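Local coordinates for protein ribose-5-phosphate isomerase RpiB (Thermotoga maritima, PDB 1O1X) that probably interconverts ribose 5-phosphate and ribulose 5-phosphate, at residues A104-L118 / I131-H145. Numbering follows the deposited sequence.
Sequences ARLARSHNNANILVL and IVDTFLSTPFDGGRH
F135 lies between R108 and L116 in the alpha/beta fold of this RpiB-family protein, whose sheet is parallel. Helices 101-109 and 125-137 pack side by side here, their short segments nearly parallel at 18°, next to strand 115-117. CD of R108 sits over the centre of one F135 face, 3.7 Å from the ring centroid. CB of L116 covers the opposite face in the same way. A104 and A107 meet the ring at its edge. One turn earlier in helix 125-137, CD1 of L116 meets CG2 of I131 and CD2 meets CG2 of V132.

R108 bends at chi2 and chi3. These bends lay its chain over the ring and carry the guanidinium on to the backbone oxygens of A113 and T138 and the side-chain oxygen of N112. NH1 donates to A113 O at 2.8 Å and to N112 OD1 at 3.0 Å. NE and NH2 both give weak bonds to T138 O. A leucine in its place would probably leave A113 O and N112 OD1 without these donors, and T138 O without its two weak ones.

The amide of N112 stacks flat on F140, the planes only 4° apart, with CB 3.5 Å from the ring centroid. Beyond it, the chain after helix 125-137 follows the end of helix 101-109. H145 makes an offset stack with H110, the predicted proton donor, with centroids 4.1 Å apart. H145 covers one face of that ring; CD2 of L106 lies over the other, toward the rim. D141 N donates to S109 O at 2.9 Å, in the carbonyl plane. One water takes a bond from S109 OG and gives bonds to P139 O and D141 OD1.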
# COMPACT_ATOMS: atom_id res chain seq x y z
N ALA A 104 7.50 7.38 6.13
CA ALA A 104 7.93 8.70 6.53
C ALA A 104 8.78 8.62 7.78
O ALA A 104 9.76 9.35 7.90
CB ALA A 104 6.73 9.63 6.78
N ARG A 105 8.40 7.76 8.72
CA ARG A 105 9.19 7.56 9.92
C ARG A 105 10.64 7.15 9.54
O ARG A 105 11.59 7.74 10.00
CB ARG A 105 8.54 6.54 10.87
CG ARG A 105 9.41 6.12 12.06
CD ARG A 105 8.73 5.11 12.95
NE ARG A 105 8.45 3.83 12.27
CZ ARG A 105 9.34 2.82 12.07
NH1 ARG A 105 10.60 2.93 12.47
NH2 ARG A 105 8.94 1.69 11.47
N LEU A 106 10.78 6.13 8.71
CA LEU A 106 12.08 5.66 8.31
C LEU A 106 12.81 6.66 7.41
O LEU A 106 14.01 6.82 7.52
CB LEU A 106 11.98 4.26 7.67
CG LEU A 106 11.65 3.11 8.65
CD1 LEU A 106 11.39 1.84 7.94
CD2 LEU A 106 12.74 2.93 9.66
N ALA A 107 12.10 7.37 6.55
CA ALA A 107 12.70 8.40 5.72
C ALA A 107 13.46 9.42 6.60
O ALA A 107 14.55 9.85 6.25
CB ALA A 107 11.65 9.11 4.87
N ARG A 108 12.87 9.76 7.75
CA ARG A 108 13.47 10.68 8.69
C ARG A 108 14.55 10.04 9.56
O ARG A 108 15.66 10.56 9.64
CB ARG A 108 12.37 11.26 9.57
CG ARG A 108 11.40 12.19 8.78
CD ARG A 108 11.98 13.56 8.34
NE ARG A 108 12.61 14.16 9.48
CZ ARG A 108 13.87 14.54 9.62
NH1 ARG A 108 14.72 14.53 8.61
NH2 ARG A 108 14.27 14.91 10.81
N SER A 109 14.21 8.91 10.17
CA SER A 109 15.08 8.17 11.11
C SER A 109 16.37 7.71 10.46
O SER A 109 17.45 7.85 11.06
CB SER A 109 14.37 6.92 11.65
OG SER A 109 13.36 7.33 12.51
N HIS A 110 16.23 7.14 9.25
CA HIS A 110 17.35 6.55 8.53
C HIS A 110 17.94 7.40 7.42
O HIS A 110 19.15 7.39 7.21
CB HIS A 110 16.94 5.17 8.00
CG HIS A 110 16.61 4.18 9.07
ND1 HIS A 110 16.38 2.85 8.80
CD2 HIS A 110 16.53 4.32 10.42
CE1 HIS A 110 16.15 2.22 9.94
NE2 HIS A 110 16.23 3.09 10.93
N ASN A 111 17.10 8.12 6.68
CA ASN A 111 17.59 8.86 5.51
C ASN A 111 17.72 10.37 5.74
O ASN A 111 18.10 11.09 4.82
CB ASN A 111 16.72 8.59 4.28
CG ASN A 111 16.50 7.10 4.01
OD1 ASN A 111 17.38 6.40 3.46
ND2 ASN A 111 15.35 6.62 4.38
N ASN A 112 17.36 10.83 6.96
CA ASN A 112 17.33 12.27 7.30
C ASN A 112 16.68 13.05 6.16
O ASN A 112 17.17 14.09 5.72
CB ASN A 112 18.75 12.81 7.57
CG ASN A 112 18.75 14.14 8.29
OD1 ASN A 112 17.70 14.52 8.85
ND2 ASN A 112 19.90 14.85 8.32
N ALA A 113 15.54 12.57 5.69
CA ALA A 113 14.90 13.14 4.53
C ALA A 113 14.49 14.58 4.80
O ALA A 113 14.00 14.92 5.89
CB ALA A 113 13.74 12.31 4.14
N ASN A 114 14.68 15.43 3.80
CA ASN A 114 14.30 16.84 3.94
C ASN A 114 13.16 17.25 3.02
O ASN A 114 12.62 18.33 3.14
CB ASN A 114 15.52 17.76 3.87
CG ASN A 114 16.38 17.55 2.63
OD1 ASN A 114 15.94 16.99 1.64
ND2 ASN A 114 17.60 18.09 2.67
N ILE A 115 12.75 16.34 2.14
CA ILE A 115 11.55 16.52 1.33
C ILE A 115 10.71 15.26 1.37
O ILE A 115 11.20 14.16 1.16
CB ILE A 115 11.86 16.90 -0.17
CG1 ILE A 115 12.60 18.23 -0.26
CG2 ILE A 115 10.58 16.95 -0.97
CD1 ILE A 115 12.82 18.73 -1.67
N LEU A 116 9.43 15.46 1.67
CA LEU A 116 8.42 14.43 1.64
C LEU A 116 7.72 14.48 0.28
O LEU A 116 7.25 15.52 -0.13
CB LEU A 116 7.40 14.63 2.76
CG LEU A 116 6.09 13.82 2.69
CD1 LEU A 116 6.44 12.36 2.81
CD2 LEU A 116 5.13 14.24 3.77
N VAL A 117 7.64 13.35 -0.39
CA VAL A 117 6.92 13.29 -1.64
C VAL A 117 5.68 12.43 -1.45
O VAL A 117 5.75 11.29 -0.94
CB VAL A 117 7.83 12.70 -2.79
CG1 VAL A 117 7.04 12.58 -4.09
CG2 VAL A 117 9.10 13.53 -2.97
N LEU A 118 4.56 12.95 -1.92
CA LEU A 118 3.28 12.30 -1.81
C LEU A 118 2.62 12.10 -3.18
O LEU A 118 2.70 12.96 -4.03
CB LEU A 118 2.32 13.13 -0.96
CG LEU A 118 2.73 13.42 0.46
CD1 LEU A 118 1.83 14.49 1.07
CD2 LEU A 118 2.68 12.15 1.28
N ILE A 131 0.89 10.87 7.32
CA ILE A 131 2.25 10.76 6.78
C ILE A 131 3.01 12.05 7.07
O ILE A 131 4.17 12.02 7.54
CB ILE A 131 2.25 10.41 5.27
CG1 ILE A 131 1.65 9.01 5.03
CG2 ILE A 131 3.64 10.47 4.65
CD1 ILE A 131 1.30 8.74 3.57
N VAL A 132 2.37 13.18 6.82
CA VAL A 132 2.95 14.50 7.07
C VAL A 132 3.31 14.68 8.55
O VAL A 132 4.41 15.12 8.87
CB VAL A 132 2.01 15.63 6.59
CG1 VAL A 132 2.45 17.00 7.13
CG2 VAL A 132 1.92 15.67 5.07
N ASP A 133 2.39 14.33 9.46
CA ASP A 133 2.60 14.45 10.90
C ASP A 133 3.81 13.61 11.34
O ASP A 133 4.64 14.06 12.13
CB ASP A 133 1.41 13.94 11.69
CG ASP A 133 0.20 14.87 11.66
OD1 ASP A 133 0.27 16.02 11.20
OD2 ASP A 133 -0.88 14.45 12.14
N THR A 134 3.91 12.40 10.82
CA THR A 134 5.05 11.52 11.12
C THR A 134 6.38 12.10 10.60
O THR A 134 7.40 12.12 11.32
CB THR A 134 4.79 10.16 10.48
OG1 THR A 134 3.59 9.62 11.04
CG2 THR A 134 5.89 9.17 10.82
N PHE A 135 6.35 12.58 9.35
CA PHE A 135 7.51 13.18 8.73
C PHE A 135 8.04 14.37 9.55
O PHE A 135 9.24 14.49 9.76
CB PHE A 135 7.18 13.64 7.30
CG PHE A 135 8.39 13.91 6.45
CD1 PHE A 135 9.05 12.85 5.80
CD2 PHE A 135 8.85 15.20 6.26
CE1 PHE A 135 10.14 13.11 4.97
CE2 PHE A 135 9.97 15.43 5.44
CZ PHE A 135 10.60 14.40 4.81
N LEU A 136 7.14 15.24 10.00
CA LEU A 136 7.53 16.45 10.68
C LEU A 136 7.87 16.22 12.13
O LEU A 136 8.45 17.09 12.79
CB LEU A 136 6.41 17.49 10.57
CG LEU A 136 6.12 18.00 9.17
CD1 LEU A 136 5.09 19.16 9.22
CD2 LEU A 136 7.34 18.43 8.50
N SER A 137 7.54 15.07 12.69
CA SER A 137 7.77 14.89 14.10
C SER A 137 8.81 13.83 14.41
O SER A 137 9.04 13.54 15.57
CB SER A 137 6.42 14.64 14.80
OG SER A 137 5.92 13.41 14.36
N THR A 138 9.47 13.27 13.41
CA THR A 138 10.47 12.21 13.63
C THR A 138 11.89 12.76 13.48
O THR A 138 12.25 13.33 12.43
CB THR A 138 10.27 11.09 12.60
OG1 THR A 138 8.96 10.53 12.74
CG2 THR A 138 11.25 9.90 12.83
N PRO A 139 12.72 12.55 14.49
CA PRO A 139 14.12 12.95 14.40
C PRO A 139 14.98 11.96 13.59
O PRO A 139 14.63 10.78 13.42
CB PRO A 139 14.55 13.00 15.86
CG PRO A 139 13.69 11.97 16.57
CD PRO A 139 12.40 11.91 15.79
N PHE A 140 16.09 12.46 13.08
CA PHE A 140 17.13 11.63 12.50
C PHE A 140 17.90 10.88 13.58
O PHE A 140 18.25 11.45 14.62
CB PHE A 140 18.03 12.50 11.61
CG PHE A 140 19.19 11.77 10.96
CD1 PHE A 140 18.99 10.57 10.28
CD2 PHE A 140 20.46 12.34 10.97
CE1 PHE A 140 20.05 9.94 9.65
CE2 PHE A 140 21.51 11.74 10.36
CZ PHE A 140 21.32 10.53 9.70
N ASP A 141 18.12 9.57 13.36
CA ASP A 141 18.83 8.74 14.32
C ASP A 141 20.35 8.94 14.28
O ASP A 141 21.02 8.62 15.23
CB ASP A 141 18.58 7.26 14.09
CG ASP A 141 17.19 6.81 14.48
OD1 ASP A 141 16.48 7.56 15.20
OD2 ASP A 141 16.78 5.67 14.13
N GLY A 142 20.89 9.44 13.19
CA GLY A 142 22.35 9.53 13.08
C GLY A 142 22.96 8.14 12.98
O GLY A 142 22.60 7.35 12.13
N GLY A 143 23.91 7.84 13.85
CA GLY A 143 24.51 6.53 13.86
C GLY A 143 25.15 6.15 12.54
O GLY A 143 25.79 6.97 11.87
N ARG A 144 24.97 4.89 12.16
CA ARG A 144 25.52 4.34 10.95
C ARG A 144 24.84 4.81 9.69
O ARG A 144 25.34 4.56 8.60
CB ARG A 144 25.56 2.81 11.04
CG ARG A 144 26.45 2.32 12.18
CD ARG A 144 27.93 2.77 12.01
NE ARG A 144 28.88 1.98 12.79
CZ ARG A 144 30.18 2.01 12.61
NH1 ARG A 144 30.71 2.82 11.68
NH2 ARG A 144 30.94 1.26 13.34
N HIS A 145 23.73 5.52 9.84
CA HIS A 145 23.01 6.06 8.68
C HIS A 145 23.76 7.24 8.11
O HIS A 145 23.64 7.50 6.93
CB HIS A 145 21.59 6.49 9.05
CG HIS A 145 20.82 5.41 9.73
ND1 HIS A 145 20.41 4.27 9.07
CD2 HIS A 145 20.44 5.27 11.02
CE1 HIS A 145 19.81 3.47 9.94
NE2 HIS A 145 19.80 4.06 11.13
O HOH W 1 14.00 8.54 14.83